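Local coordinates for Lmo0794 protein (PDB 3EW7), which is of unknown function but has a Rossmann-type NAD(P)-binding fold and may be a dinucleotide-dependent oxidoreductase or epimerase/dehydratase relative, at residues A[47-52]-A[56-61]; A[95-100]-A[199-204]; A[7-12]-A[69-74]; A[136-141]-A[150-155]; A[21-26]-A[190-195]. The protein carries 3 engineered substitutions. All coordinates share one frame; numbering follows the deposited sequence.

Contact 1: residues A[47-52]-A[56-61]; sequences LQKDIF and LSDLSD
Asp58 is the residue of 56-61 that meets 47-52, and it touches two side chains there, Leu47 and Lys49. The segment starts on a weakly bonded helical turn at about 56-59. Leu56 O accepts from both Leu59 N and Ser60 N, which holds the turn together and presents Asp58 to the end of strand 45-48. The CB of Asp58 rests on the methyl CD2 of Leu47 at 3.9 Å, the two side chains crossing at about a right angle. Leu47 reaches across because its CG is anti to the backbone N (chi1 178°). The carboxylate beyond takes up the second partner: Lys49 NZ lies 3.4 Å from Asp58 OD2, a salt bridge whose hydrogen bond is weak. The bend at chi4 swings NZ, while Lys49 CE already lies as close to Asp58 OD2. Each polar end has a further partner in the connecting turn: Asp58 OD1 accepts from Thr55 N, and Lys49 NZ bonds to Asp53 O. This is a surface contact closing a short strand-to-helix connection of the Rossmann-type fold. Strand 45-48 is an edge strand, bonded through Leu47 to strand 26-31, while Leu59 continues inward from the turn to pack on Val65 of strand 64-67 and Leu90 of helix 79-90.

Contact 2: residues A[95-100]-A[199-204]; sequences SPRLLV and ERPNHL
Arg97 sends its side chain from the central parallel sheet of the Rossmann-type fold to segment 199-204, the end of helix 187-199 and the loop toward the last strand, 207-209. It lies on strand 97-101 and is the one residue of 95-100 that reaches this segment. With CG anti to the backbone N (chi1 -170°) and the chain extended as far as NE, the guanidinium is carried out to three loop residues. Leu204 lays its methyl CD2 over one face, toward the NE side, and Pro201 CG approaches Arg97 NH1 obliquely at 3.6 Å. His203 O is near the guanidinium plane at the edge, too far from NH2 for a bond; it accepts instead from Thr151 OG1, which itself takes a bond from Arg97 NH2. The charge is answered by Glu197, which forms a salt bridge with Arg97 NH2 and also accepts from the backbone N of Asn202 and His203, tying arginine and loop to one carboxylate. Further along the strand, Leu99 takes the guanidinium's opposite face, its CD2 4.1 Å above the Arg97 plane.

Contact 3: residues A[7-12]-A[69-74]; sequences GATGRA and YGISPD. Engineered in segment 69-74: Ile71 (natural residue Val).
Ile71, an engineered residue that is valine in the natural sequence, lays both branches of its side chain against the glycine-rich turn 7-10. Its CG1 stands anti to the carbonyl carbon (chi1 -54°), and with chi2 at 164° the chain runs on extended, so that Ile71 CD1 comes to 3.5 Å from the CA of Gly7. Midway, Ile71 CG1 lies against the backbone of Gly10, 3.7 Å from its N. The other branch, Ile71 CG2, meets the methyl CG2 of Thr9 at 3.7 Å, the two side chains crossing at about a right angle. Thr9 offers that methyl because it is turned anti to its own backbone N. Neither Gly7 nor Gly10 has a side chain to keep the isoleucine off, and a backbone hydrogen bond from Gly10 N to Gly7 O closes the turn. The sequence GATGRA here fits the glycine-rich dinucleotide-binding loop of Rossmann folds. It follows strand 2-6 and ends with Gly10 as N-cap of helix 11-22, while 69-74 connects strand 64-67 to helix 79-90.

Contact 4: residues A[136-141]-A[150-155]; sequences KQLEHL and WTYISP
Helix 136-141 runs nearly antiparallel to strand 150-154, at 157° with the axes 10.5 Å apart, as in the helix-to-strand half of a beta-alpha-beta crossover, here the one joining the parallel neighbours 97-101 and 150-154. Tyr152 is gripped at two places. Leu138 puts its methyl CD1 over one face of the ring in a CH-pi contact, 3.7 Å from the Tyr152 centroid. At the edge, Tyr152 OH donates to Gln137 OE1 at 2.8 Å, arriving nearly along the C=O axis, with the amide turned 74° from the ring. This bond satisfies a buried hydroxyl and should limit rotation of the phenol hydroxyl; the amide's other end, Gln137 NE2, has a weak bond to His79 O. Leu141 packs on the other aromatic residue: its CB sits almost straight above the six-membered ring of Trp150, 4.1 Å from the centroid. One of its methyls, Leu141 CD1, bridges the two residues, 3.7 Å from Trp150 CE3 and 3.9 Å from Tyr152 CD1. Trp150 has its CG between the backbone N and the carbonyl carbon (chi1 65°), which lays the indole face against Leu141. The contact lies where helix 131-142 packs beside helix 79-90, Leu141 touching Ile87, over a strand flanked in the sheet by 97-101 and 207-209.

Contact 5: residues A[21-26]-A[190-195]; sequences KNRGHE and YAIAVL
Arg23 and His25, just past the end of helix 11-22, pack against helix 187-199 on one side of the Rossmann-type sheet. The packing is chiefly between arginine and apolar side chains. Leu195 CB stands over the centre of the Arg23 guanidinium, 3.8 Å from Arg23 CZ, and the two side chains slide past each other in opposite directions. Bends at chi2 and chi3 (140° and 104°) fold the arginine chain so that its flat end lies on the leucine. Leu195 CD2 follows the chain back to Arg23 CD at 4.0 Å and also reaches His25 ND1, a looser approach that comes obliquely to the imidazole. Ile192, a turn earlier in the helix, brings its CG2 to the edge of the guanidinium in its plane.

Electrostatics come from carboxylates beside these segments. Arg23 NH2 forms salt bridges with Asp196 and Glu199 of the same helix, and NH1 pairs with Glu19 of helix 11-22, so one arginine links both helices. These acids probably favour the charged form of the arginine. Of the backbone bonds, Gly24 N to Lys21 O forms as helix 11-22 ends. Across the contact, Arg23 NH1 stays 3.7 Å from Ile192 O, too far for a hydrogen bond.

The five contacts are spread over one parallel Rossmann-type sheet and its helices. Along the chain, contact 1 is nested in the loop closed by contact 3, and contact 4 in that closed by contact 2, whereas the segments of contacts 3 and 5, which share helix 11-22, alternate. Contacts 2 and 4 are close, centres about 12 Å apart, because strands 97-101 and 150-154 are neighbours. Contacts 2 and 5, centres about 13 Å apart, also alternate and touch where Glu199 of helix 187-199 reaches the turn after helix 11-22. Contacts 2 and 3, centres about 21 Å apart, lie on opposite sides of the chain's centre. The probable dinucleotide-binding turn is therefore far from the loop that leads to the last strand.

Contact 1: residues A[47-52]-A[56-61]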
# COMPACT_ATOMS: atom_id res chain seq x y z
N LEU A 47 11.82 2.97 -8.07
CA LEU A 47 11.13 3.54 -9.21
C LEU A 47 10.66 4.89 -8.70
O LEU A 47 9.76 4.96 -7.87
CB LEU A 47 9.92 2.71 -9.62
CG LEU A 47 9.15 3.32 -10.80
CD1 LEU A 47 9.84 2.96 -12.10
CD2 LEU A 47 7.73 2.79 -10.81
N GLN A 48 11.28 5.97 -9.17
CA GLN A 48 10.88 7.29 -8.73
C GLN A 48 9.72 7.77 -9.58
O GLN A 48 9.92 8.23 -10.70
CB GLN A 48 12.03 8.29 -8.84
CG GLN A 48 11.63 9.68 -8.37
CD GLN A 48 12.83 10.57 -8.10
OE1 GLN A 48 13.22 11.39 -8.93
NE2 GLN A 48 13.43 10.41 -6.93
N LYS A 49 8.52 7.65 -9.03
CA LYS A 49 7.33 8.06 -9.76
C LYS A 49 6.19 8.35 -8.79
O LYS A 49 5.98 7.60 -7.84
CB LYS A 49 6.92 6.95 -10.73
CG LYS A 49 6.70 7.39 -12.16
CD LYS A 49 6.90 6.21 -13.10
CE LYS A 49 6.85 6.61 -14.57
NZ LYS A 49 5.46 6.74 -15.10
N ASP A 50 5.48 9.44 -9.01
CA ASP A 50 4.37 9.74 -8.12
C ASP A 50 3.28 8.75 -8.50
O ASP A 50 3.22 8.29 -9.64
CB ASP A 50 3.87 11.16 -8.32
CG ASP A 50 2.59 11.44 -7.55
OD1 ASP A 50 2.59 11.32 -6.29
OD2 ASP A 50 1.57 11.76 -8.21
N ILE A 51 2.41 8.44 -7.54
CA ILE A 51 1.34 7.49 -7.75
C ILE A 51 0.48 7.83 -8.98
O ILE A 51 0.12 6.96 -9.78
CB ILE A 51 0.47 7.41 -6.47
CG1 ILE A 51 -0.52 6.26 -6.57
CG2 ILE A 51 -0.24 8.73 -6.24
CD1 ILE A 51 -1.25 6.01 -5.29
N PHE A 52 0.17 9.11 -9.13
CA PHE A 52 -0.67 9.57 -10.24
C PHE A 52 -0.11 9.31 -11.63
O PHE A 52 -0.86 9.24 -12.59
CB PHE A 52 -0.96 11.05 -10.06
CG PHE A 52 -2.00 11.33 -9.02
CD1 PHE A 52 -3.34 11.05 -9.28
CD2 PHE A 52 -1.65 11.82 -7.77
CE1 PHE A 52 -4.31 11.24 -8.30
CE2 PHE A 52 -2.62 12.02 -6.78
CZ PHE A 52 -3.95 11.73 -7.05
N LEU A 56 0.20 0.99 -16.12
CA LEU A 56 0.16 -0.47 -16.00
C LEU A 56 1.55 -1.07 -16.21
O LEU A 56 1.97 -1.98 -15.48
CB LEU A 56 -0.80 -1.07 -17.02
CG LEU A 56 -0.95 -2.60 -17.01
CD1 LEU A 56 -1.61 -3.05 -15.71
CD2 LEU A 56 -1.78 -3.05 -18.21
N SER A 57 2.27 -0.54 -17.20
CA SER A 57 3.61 -1.02 -17.51
C SER A 57 4.51 -1.19 -16.28
O SER A 57 4.99 -2.29 -16.01
CB SER A 57 4.29 -0.08 -18.51
OG SER A 57 5.61 -0.49 -18.78
N ASP A 58 4.75 -0.11 -15.54
CA ASP A 58 5.61 -0.21 -14.37
C ASP A 58 4.99 -0.87 -13.14
O ASP A 58 5.66 -1.08 -12.13
CB ASP A 58 6.20 1.16 -13.99
CG ASP A 58 5.27 2.31 -14.30
OD1 ASP A 58 4.06 2.17 -14.04
OD2 ASP A 58 5.75 3.37 -14.77
N LEU A 59 3.71 -1.22 -13.23
CA LEU A 59 3.03 -1.88 -12.12
C LEU A 59 3.09 -3.40 -12.30
O LEU A 59 3.29 -4.14 -11.33
CB LEU A 59 1.58 -1.43 -12.05
CG LEU A 59 1.13 -0.70 -10.79
CD1 LEU A 59 2.10 0.44 -10.49
CD2 LEU A 59 -0.28 -0.17 -10.98
N SER A 60 2.92 -3.85 -13.53
CA SER A 60 2.94 -5.28 -13.83
C SER A 60 4.33 -5.90 -13.68
O SER A 60 4.53 -7.08 -13.97
CB SER A 60 2.37 -5.52 -15.23
OG SER A 60 2.94 -4.63 -16.17
N ASP A 61 5.29 -5.10 -13.24
CA ASP A 61 6.64 -5.60 -13.01
C ASP A 61 6.60 -6.34 -11.69
O ASP A 61 7.45 -7.18 -11.40
CB ASP A 61 7.61 -4.43 -12.88
CG ASP A 61 8.46 -4.22 -14.11
OD1 ASP A 61 7.96 -4.50 -15.22
OD2 ASP A 61 9.61 -3.76 -13.95

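Contact 2: residues A[95-100]-A[199-204]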
# COMPACT_ATOMS: atom_id res chain seq x y z
N SER A 95 -2.98 -9.18 -12.80
CA SER A 95 -1.54 -8.92 -12.90
C SER A 95 -0.78 -8.66 -11.57
O SER A 95 0.19 -9.42 -11.31
CB SER A 95 -1.32 -7.75 -13.91
OG SER A 95 -2.11 -6.67 -13.49
N PRO A 96 -0.94 -7.50 -10.92
CA PRO A 96 -0.25 -7.35 -9.65
C PRO A 96 -1.46 -7.36 -8.74
O PRO A 96 -2.57 -7.04 -9.18
CB PRO A 96 0.36 -5.94 -9.70
CG PRO A 96 0.68 -5.77 -11.02
CD PRO A 96 -0.63 -6.25 -11.67
N ARG A 97 -1.28 -7.70 -7.49
CA ARG A 97 -2.39 -7.67 -6.56
C ARG A 97 -2.29 -6.26 -5.97
O ARG A 97 -1.18 -5.82 -5.67
CB ARG A 97 -2.18 -8.72 -5.47
CG ARG A 97 -3.37 -8.95 -4.59
CD ARG A 97 -3.09 -10.09 -3.67
NE ARG A 97 -3.98 -10.00 -2.52
CZ ARG A 97 -3.70 -10.56 -1.36
NH1 ARG A 97 -2.56 -11.24 -1.22
NH2 ARG A 97 -4.53 -10.42 -0.34
N LEU A 98 -3.40 -5.55 -5.83
CA LEU A 98 -3.29 -4.22 -5.25
C LEU A 98 -3.71 -4.31 -3.80
O LEU A 98 -4.87 -4.57 -3.50
CB LEU A 98 -4.17 -3.21 -5.97
CG LEU A 98 -4.01 -1.78 -5.42
CD1 LEU A 98 -2.60 -1.26 -5.69
CD2 LEU A 98 -5.04 -0.88 -6.05
N LEU A 99 -2.75 -4.12 -2.90
CA LEU A 99 -3.01 -4.17 -1.46
C LEU A 99 -3.08 -2.72 -0.95
O LEU A 99 -2.08 -2.00 -0.96
CB LEU A 99 -1.87 -4.92 -0.76
CG LEU A 99 -2.02 -5.50 0.65
CD1 LEU A 99 -3.04 -4.72 1.46
CD2 LEU A 99 -2.46 -6.94 0.54
N VAL A 100 -4.25 -2.30 -0.52
CA VAL A 100 -4.43 -0.93 -0.02
C VAL A 100 -4.37 -0.91 1.51
O VAL A 100 -5.14 -1.59 2.18
CB VAL A 100 -5.78 -0.35 -0.50
CG1 VAL A 100 -5.76 1.15 -0.40
CG2 VAL A 100 -6.05 -0.79 -1.92
N GLU A 199 1.75 -13.34 1.52
CA GLU A 199 2.30 -14.70 1.38
C GLU A 199 1.21 -15.81 1.45
O GLU A 199 1.28 -16.85 0.77
CB GLU A 199 3.35 -14.89 2.48
CG GLU A 199 4.56 -13.91 2.47
CD GLU A 199 5.65 -14.24 3.52
OE1 GLU A 199 5.34 -14.59 4.67
OE2 GLU A 199 6.85 -14.12 3.20
N ARG A 200 0.20 -15.56 2.26
CA ARG A 200 -0.88 -16.51 2.42
C ARG A 200 -2.23 -15.82 2.38
O ARG A 200 -2.92 -15.69 3.39
CB ARG A 200 -0.70 -17.30 3.71
CG ARG A 200 0.45 -18.30 3.70
CD ARG A 200 0.99 -18.59 5.10
NE ARG A 200 2.39 -18.17 5.21
CZ ARG A 200 2.80 -17.03 5.77
NH1 ARG A 200 1.92 -16.18 6.29
NH2 ARG A 200 4.09 -16.74 5.80
N PRO A 201 -2.66 -15.42 1.15
CA PRO A 201 -3.93 -14.74 0.89
C PRO A 201 -5.15 -15.36 1.58
O PRO A 201 -5.40 -16.56 1.48
CB PRO A 201 -4.06 -14.82 -0.62
CG PRO A 201 -2.65 -14.80 -1.08
CD PRO A 201 -2.00 -15.76 -0.13
N ASN A 202 -5.90 -14.52 2.28
CA ASN A 202 -7.10 -14.97 2.96
C ASN A 202 -8.19 -13.96 2.72
O ASN A 202 -9.34 -14.15 3.09
CB ASN A 202 -6.87 -15.10 4.47
CG ASN A 202 -6.72 -16.54 4.93
OD1 ASN A 202 -6.97 -16.86 6.09
ND2 ASN A 202 -6.29 -17.42 4.01
N HIS A 203 -7.81 -12.86 2.08
CA HIS A 203 -8.75 -11.79 1.81
C HIS A 203 -8.60 -11.23 0.41
O HIS A 203 -8.45 -10.02 0.23
CB HIS A 203 -8.57 -10.70 2.85
CG HIS A 203 -8.61 -11.23 4.25
ND1 HIS A 203 -9.79 -11.39 4.96
CD2 HIS A 203 -7.63 -11.71 5.04
CE1 HIS A 203 -9.52 -11.95 6.13
NE2 HIS A 203 -8.22 -12.16 6.20
N LEU A 204 -8.63 -12.12 -0.58
CA LEU A 204 -8.53 -11.71 -1.97
C LEU A 204 -9.81 -10.97 -2.35
O LEU A 204 -10.91 -11.46 -2.13
CB LEU A 204 -8.33 -12.92 -2.88
CG LEU A 204 -6.97 -13.63 -2.83
CD1 LEU A 204 -6.96 -14.77 -3.82
CD2 LEU A 204 -5.86 -12.65 -3.15

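Contact 3: residues A[7-12]-A[69-74]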
# COMPACT_ATOMS: atom_id res chain seq x y z
N GLY A 7 4.72 4.72 -1.18
CA GLY A 7 4.73 5.39 0.11
C GLY A 7 5.74 4.74 1.03
O GLY A 7 5.58 4.75 2.25
N ALA A 8 6.80 4.19 0.44
CA ALA A 8 7.84 3.49 1.18
C ALA A 8 8.68 4.36 2.10
O ALA A 8 9.72 3.92 2.59
CB ALA A 8 8.74 2.75 0.21
N THR A 9 8.22 5.58 2.34
CA THR A 9 8.93 6.52 3.21
C THR A 9 8.14 6.80 4.49
O THR A 9 8.73 7.02 5.55
CB THR A 9 9.19 7.83 2.47
OG1 THR A 9 10.43 7.72 1.75
CG2 THR A 9 9.25 9.01 3.44
N GLY A 10 6.82 6.78 4.38
CA GLY A 10 5.96 7.03 5.52
C GLY A 10 6.03 5.94 6.57
O GLY A 10 6.59 4.87 6.35
N ARG A 11 5.42 6.22 7.72
CA ARG A 11 5.40 5.30 8.85
C ARG A 11 5.06 3.86 8.47
O ARG A 11 5.87 2.96 8.64
CB ARG A 11 4.40 5.78 9.90
CG ARG A 11 4.30 4.90 11.15
CD ARG A 11 5.02 5.52 12.34
NE ARG A 11 4.81 4.78 13.59
CZ ARG A 11 3.69 4.81 14.31
NH1 ARG A 11 2.65 5.55 13.92
NH2 ARG A 11 3.61 4.11 15.43
N ALA A 12 3.85 3.68 7.96
CA ALA A 12 3.36 2.36 7.58
C ALA A 12 4.14 1.70 6.46
O ALA A 12 4.56 0.55 6.57
CB ALA A 12 1.89 2.45 7.21
N TYR A 69 -0.05 4.96 0.47
CA TYR A 69 0.01 6.37 0.12
C TYR A 69 -0.39 7.23 1.31
O TYR A 69 -1.24 6.84 2.12
CB TYR A 69 -0.94 6.63 -1.03
CG TYR A 69 -0.90 8.03 -1.57
CD1 TYR A 69 0.16 8.47 -2.36
CD2 TYR A 69 -1.97 8.91 -1.36
CE1 TYR A 69 0.16 9.74 -2.93
CE2 TYR A 69 -1.98 10.18 -1.92
CZ TYR A 69 -0.92 10.58 -2.71
OH TYR A 69 -0.93 11.82 -3.30
N GLY A 70 0.21 8.41 1.40
CA GLY A 70 -0.10 9.33 2.48
C GLY A 70 1.06 9.60 3.41
O GLY A 70 1.00 9.29 4.60
N ILE A 71 2.13 10.18 2.86
CA ILE A 71 3.33 10.49 3.63
C ILE A 71 3.35 11.95 4.09
O ILE A 71 4.16 12.33 4.95
CB ILE A 71 4.59 10.27 2.78
CG1 ILE A 71 4.59 8.85 2.22
CG2 ILE A 71 5.85 10.54 3.62
CD1 ILE A 71 5.57 8.63 1.06
N SER A 72 2.46 12.76 3.52
CA SER A 72 2.42 14.18 3.85
C SER A 72 1.00 14.75 3.83
O SER A 72 0.05 14.08 3.43
CB SER A 72 3.28 14.95 2.87
OG SER A 72 2.64 14.98 1.61
N PRO A 73 0.85 16.02 4.25
CA PRO A 73 -0.45 16.71 4.29
C PRO A 73 -1.23 16.72 2.98
O PRO A 73 -2.44 16.49 2.98
CB PRO A 73 -0.07 18.12 4.73
CG PRO A 73 1.20 17.92 5.51
CD PRO A 73 1.93 16.94 4.65
N ASP A 74 -0.53 16.99 1.88
CA ASP A 74 -1.19 17.05 0.58
C ASP A 74 -1.67 15.69 0.12
O ASP A 74 -2.76 15.56 -0.43
CB ASP A 74 -0.27 17.67 -0.46
CG ASP A 74 0.84 16.74 -0.89
OD1 ASP A 74 0.69 16.10 -1.96
OD2 ASP A 74 1.85 16.65 -0.17

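Contact 4: residues A[136-141]-A[150-155]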
# COMPACT_ATOMS: atom_id res chain seq x y z
N LYS A 136 -15.04 6.06 1.02
CA LYS A 136 -15.15 6.39 -0.39
C LYS A 136 -14.36 5.39 -1.25
O LYS A 136 -14.90 4.84 -2.22
CB LYS A 136 -14.63 7.80 -0.65
CG LYS A 136 -15.72 8.84 -0.67
CD LYS A 136 -16.08 9.22 -2.10
CE LYS A 136 -17.46 9.87 -2.16
NZ LYS A 136 -18.58 8.88 -2.04
N GLN A 137 -13.10 5.18 -0.89
CA GLN A 137 -12.25 4.25 -1.62
C GLN A 137 -12.95 2.90 -1.70
O GLN A 137 -13.03 2.28 -2.76
CB GLN A 137 -10.90 4.09 -0.92
CG GLN A 137 -10.11 5.39 -0.81
CD GLN A 137 -8.81 5.21 -0.05
OE1 GLN A 137 -8.79 4.68 1.06
NE2 GLN A 137 -7.71 5.65 -0.65
N LEU A 138 -13.48 2.46 -0.56
CA LEU A 138 -14.18 1.19 -0.46
C LEU A 138 -15.43 1.14 -1.35
O LEU A 138 -15.74 0.10 -1.93
CB LEU A 138 -14.55 0.92 1.01
CG LEU A 138 -13.80 -0.19 1.76
CD1 LEU A 138 -12.32 -0.14 1.45
CD2 LEU A 138 -14.05 -0.05 3.26
N GLU A 139 -16.15 2.25 -1.45
CA GLU A 139 -17.34 2.31 -2.28
C GLU A 139 -16.91 2.19 -3.72
O GLU A 139 -17.58 1.53 -4.53
CB GLU A 139 -18.07 3.64 -2.09
CG GLU A 139 -19.06 3.68 -0.94
CD GLU A 139 -19.25 5.09 -0.37
OE1 GLU A 139 -19.23 6.07 -1.17
OE2 GLU A 139 -19.43 5.23 0.86
N HIS A 140 -15.78 2.83 -4.04
CA HIS A 140 -15.24 2.81 -5.40
C HIS A 140 -14.66 1.46 -5.72
O HIS A 140 -14.74 0.99 -6.86
CB HIS A 140 -14.16 3.88 -5.58
CG HIS A 140 -14.71 5.28 -5.68
ND1 HIS A 140 -13.99 6.31 -6.24
CD2 HIS A 140 -15.89 5.80 -5.29
CE1 HIS A 140 -14.72 7.42 -6.20
NE2 HIS A 140 -15.88 7.13 -5.63
N LEU A 141 -14.06 0.82 -4.73
CA LEU A 141 -13.49 -0.50 -4.94
C LEU A 141 -14.62 -1.47 -5.23
O LEU A 141 -14.52 -2.29 -6.13
CB LEU A 141 -12.69 -0.93 -3.72
CG LEU A 141 -11.30 -0.30 -3.69
CD1 LEU A 141 -10.62 -0.63 -2.37
CD2 LEU A 141 -10.48 -0.82 -4.86
N TRP A 150 -7.58 -6.99 -5.82
CA TRP A 150 -7.30 -6.01 -4.77
C TRP A 150 -7.63 -6.51 -3.36
O TRP A 150 -8.36 -7.49 -3.18
CB TRP A 150 -8.11 -4.74 -5.01
CG TRP A 150 -9.57 -4.99 -4.91
CD1 TRP A 150 -10.39 -5.50 -5.88
CD2 TRP A 150 -10.39 -4.80 -3.76
NE1 TRP A 150 -11.67 -5.64 -5.39
CE2 TRP A 150 -11.70 -5.22 -4.09
CE3 TRP A 150 -10.15 -4.32 -2.46
CZ2 TRP A 150 -12.76 -5.17 -3.18
CZ3 TRP A 150 -11.21 -4.27 -1.56
CH2 TRP A 150 -12.50 -4.70 -1.93
N THR A 151 -7.09 -5.81 -2.37
CA THR A 151 -7.35 -6.10 -0.96
C THR A 151 -7.13 -4.84 -0.15
O THR A 151 -6.14 -4.14 -0.32
CB THR A 151 -6.42 -7.19 -0.37
OG1 THR A 151 -6.66 -8.44 -1.02
CG2 THR A 151 -6.69 -7.34 1.11
N TYR A 152 -8.08 -4.53 0.72
CA TYR A 152 -7.96 -3.36 1.56
C TYR A 152 -7.74 -3.86 2.99
O TYR A 152 -8.55 -4.63 3.51
CB TYR A 152 -9.23 -2.51 1.50
CG TYR A 152 -9.03 -1.08 1.95
CD1 TYR A 152 -8.85 -0.06 1.02
CD2 TYR A 152 -8.97 -0.75 3.31
CE1 TYR A 152 -8.62 1.24 1.43
CE2 TYR A 152 -8.74 0.55 3.73
CZ TYR A 152 -8.56 1.54 2.78
OH TYR A 152 -8.32 2.84 3.18
N ILE A 153 -6.64 -3.42 3.60
CA ILE A 153 -6.32 -3.84 4.96
C ILE A 153 -6.37 -2.72 6.00
O ILE A 153 -5.83 -1.63 5.79
CB ILE A 153 -4.92 -4.52 5.00
CG1 ILE A 153 -4.67 -5.10 6.39
CG2 ILE A 153 -3.83 -3.52 4.64
CD1 ILE A 153 -3.38 -5.88 6.49
N SER A 154 -7.04 -3.01 7.11
CA SER A 154 -7.18 -2.08 8.23
C SER A 154 -6.54 -2.69 9.47
O SER A 154 -6.56 -3.90 9.66
CB SER A 154 -8.66 -1.79 8.51
OG SER A 154 -9.23 -1.00 7.48
N PRO A 155 -5.95 -1.84 10.32
CA PRO A 155 -5.30 -2.29 11.55
C PRO A 155 -6.31 -2.60 12.63
O PRO A 155 -7.44 -2.09 12.62
CB PRO A 155 -4.42 -1.11 11.91
CG PRO A 155 -5.29 0.03 11.52
CD PRO A 155 -5.79 -0.38 10.16

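Contact 5: residues A[21-26]-A[190-195]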
# COMPACT_ATOMS: atom_id res chain seq x y z
N LYS A 21 11.43 -6.98 2.82
CA LYS A 21 12.83 -7.24 2.51
C LYS A 21 13.37 -8.35 3.41
O LYS A 21 14.05 -9.27 2.95
CB LYS A 21 13.65 -5.97 2.73
CG LYS A 21 15.15 -6.09 2.47
CD LYS A 21 15.94 -5.15 3.40
CE LYS A 21 17.44 -5.13 3.11
NZ LYS A 21 17.85 -3.96 2.25
N ASN A 22 13.06 -8.25 4.70
CA ASN A 22 13.52 -9.21 5.69
C ASN A 22 12.95 -10.59 5.44
O ASN A 22 13.58 -11.58 5.79
CB ASN A 22 13.18 -8.74 7.10
CG ASN A 22 13.94 -7.49 7.51
OD1 ASN A 22 15.08 -7.28 7.09
ND2 ASN A 22 13.31 -6.66 8.33
N ARG A 23 11.75 -10.67 4.87
CA ARG A 23 11.19 -11.98 4.60
C ARG A 23 11.73 -12.55 3.29
O ARG A 23 11.25 -13.57 2.79
CB ARG A 23 9.65 -11.93 4.64
CG ARG A 23 9.14 -12.38 5.99
CD ARG A 23 7.98 -11.58 6.53
NE ARG A 23 6.72 -12.30 6.39
CZ ARG A 23 5.72 -12.27 7.28
NH1 ARG A 23 5.83 -11.56 8.40
NH2 ARG A 23 4.61 -12.94 7.03
N GLY A 24 12.75 -11.87 2.75
CA GLY A 24 13.42 -12.33 1.55
C GLY A 24 12.88 -11.97 0.18
O GLY A 24 13.27 -12.61 -0.81
N HIS A 25 12.03 -10.95 0.10
CA HIS A 25 11.45 -10.55 -1.18
C HIS A 25 12.19 -9.44 -1.92
O HIS A 25 12.94 -8.68 -1.31
CB HIS A 25 10.01 -10.10 -0.98
CG HIS A 25 9.11 -11.18 -0.48
ND1 HIS A 25 8.76 -11.31 0.85
CD2 HIS A 25 8.52 -12.21 -1.13
CE1 HIS A 25 7.99 -12.37 0.99
NE2 HIS A 25 7.83 -12.93 -0.19
N GLU A 26 12.00 -9.37 -3.24
CA GLU A 26 12.62 -8.32 -4.05
C GLU A 26 11.68 -7.12 -3.94
O GLU A 26 10.64 -7.07 -4.59
CB GLU A 26 12.74 -8.73 -5.51
CG GLU A 26 13.68 -9.88 -5.77
CD GLU A 26 13.72 -10.27 -7.24
OE1 GLU A 26 14.23 -11.37 -7.56
OE2 GLU A 26 13.24 -9.47 -8.08
N TYR A 190 1.68 -4.51 12.36
CA TYR A 190 0.80 -4.29 11.23
C TYR A 190 1.51 -4.74 9.96
O TYR A 190 0.90 -5.32 9.07
CB TYR A 190 0.42 -2.81 11.16
CG TYR A 190 -0.72 -2.47 10.21
CD1 TYR A 190 -1.90 -3.21 10.22
CD2 TYR A 190 -0.61 -1.41 9.31
CE1 TYR A 190 -2.95 -2.91 9.34
CE2 TYR A 190 -1.65 -1.09 8.44
CZ TYR A 190 -2.82 -1.85 8.46
OH TYR A 190 -3.84 -1.55 7.59
N ALA A 191 2.82 -4.47 9.89
CA ALA A 191 3.60 -4.88 8.73
C ALA A 191 3.66 -6.40 8.62
O ALA A 191 3.64 -6.96 7.53
CB ALA A 191 5.01 -4.32 8.83
N ILE A 192 3.72 -7.07 9.77
CA ILE A 192 3.76 -8.52 9.82
C ILE A 192 2.45 -9.10 9.30
O ILE A 192 2.44 -10.09 8.58
CB ILE A 192 4.02 -9.01 11.25
CG1 ILE A 192 5.50 -8.77 11.59
CG2 ILE A 192 3.62 -10.48 11.40
CD1 ILE A 192 5.79 -8.70 13.08
N ALA A 193 1.34 -8.48 9.68
CA ALA A 193 0.03 -8.91 9.23
C ALA A 193 -0.01 -8.68 7.72
O ALA A 193 -0.31 -9.59 6.96
CB ALA A 193 -1.06 -8.09 9.92
N VAL A 194 0.31 -7.45 7.30
CA VAL A 194 0.30 -7.11 5.88
C VAL A 194 1.05 -8.15 5.06
O VAL A 194 0.52 -8.72 4.10
CB VAL A 194 0.91 -5.69 5.62
CG1 VAL A 194 1.21 -5.50 4.14
CG2 VAL A 194 -0.08 -4.61 6.05
N LEU A 195 2.29 -8.45 5.43
CA LEU A 195 3.06 -9.44 4.71
C LEU A 195 2.54 -10.87 4.84
O LEU A 195 2.84 -11.72 4.00
CB LEU A 195 4.52 -9.36 5.11
CG LEU A 195 5.20 -8.55 4.02
CD1 LEU A 195 5.40 -7.12 4.46
CD2 LEU A 195 6.51 -9.21 3.66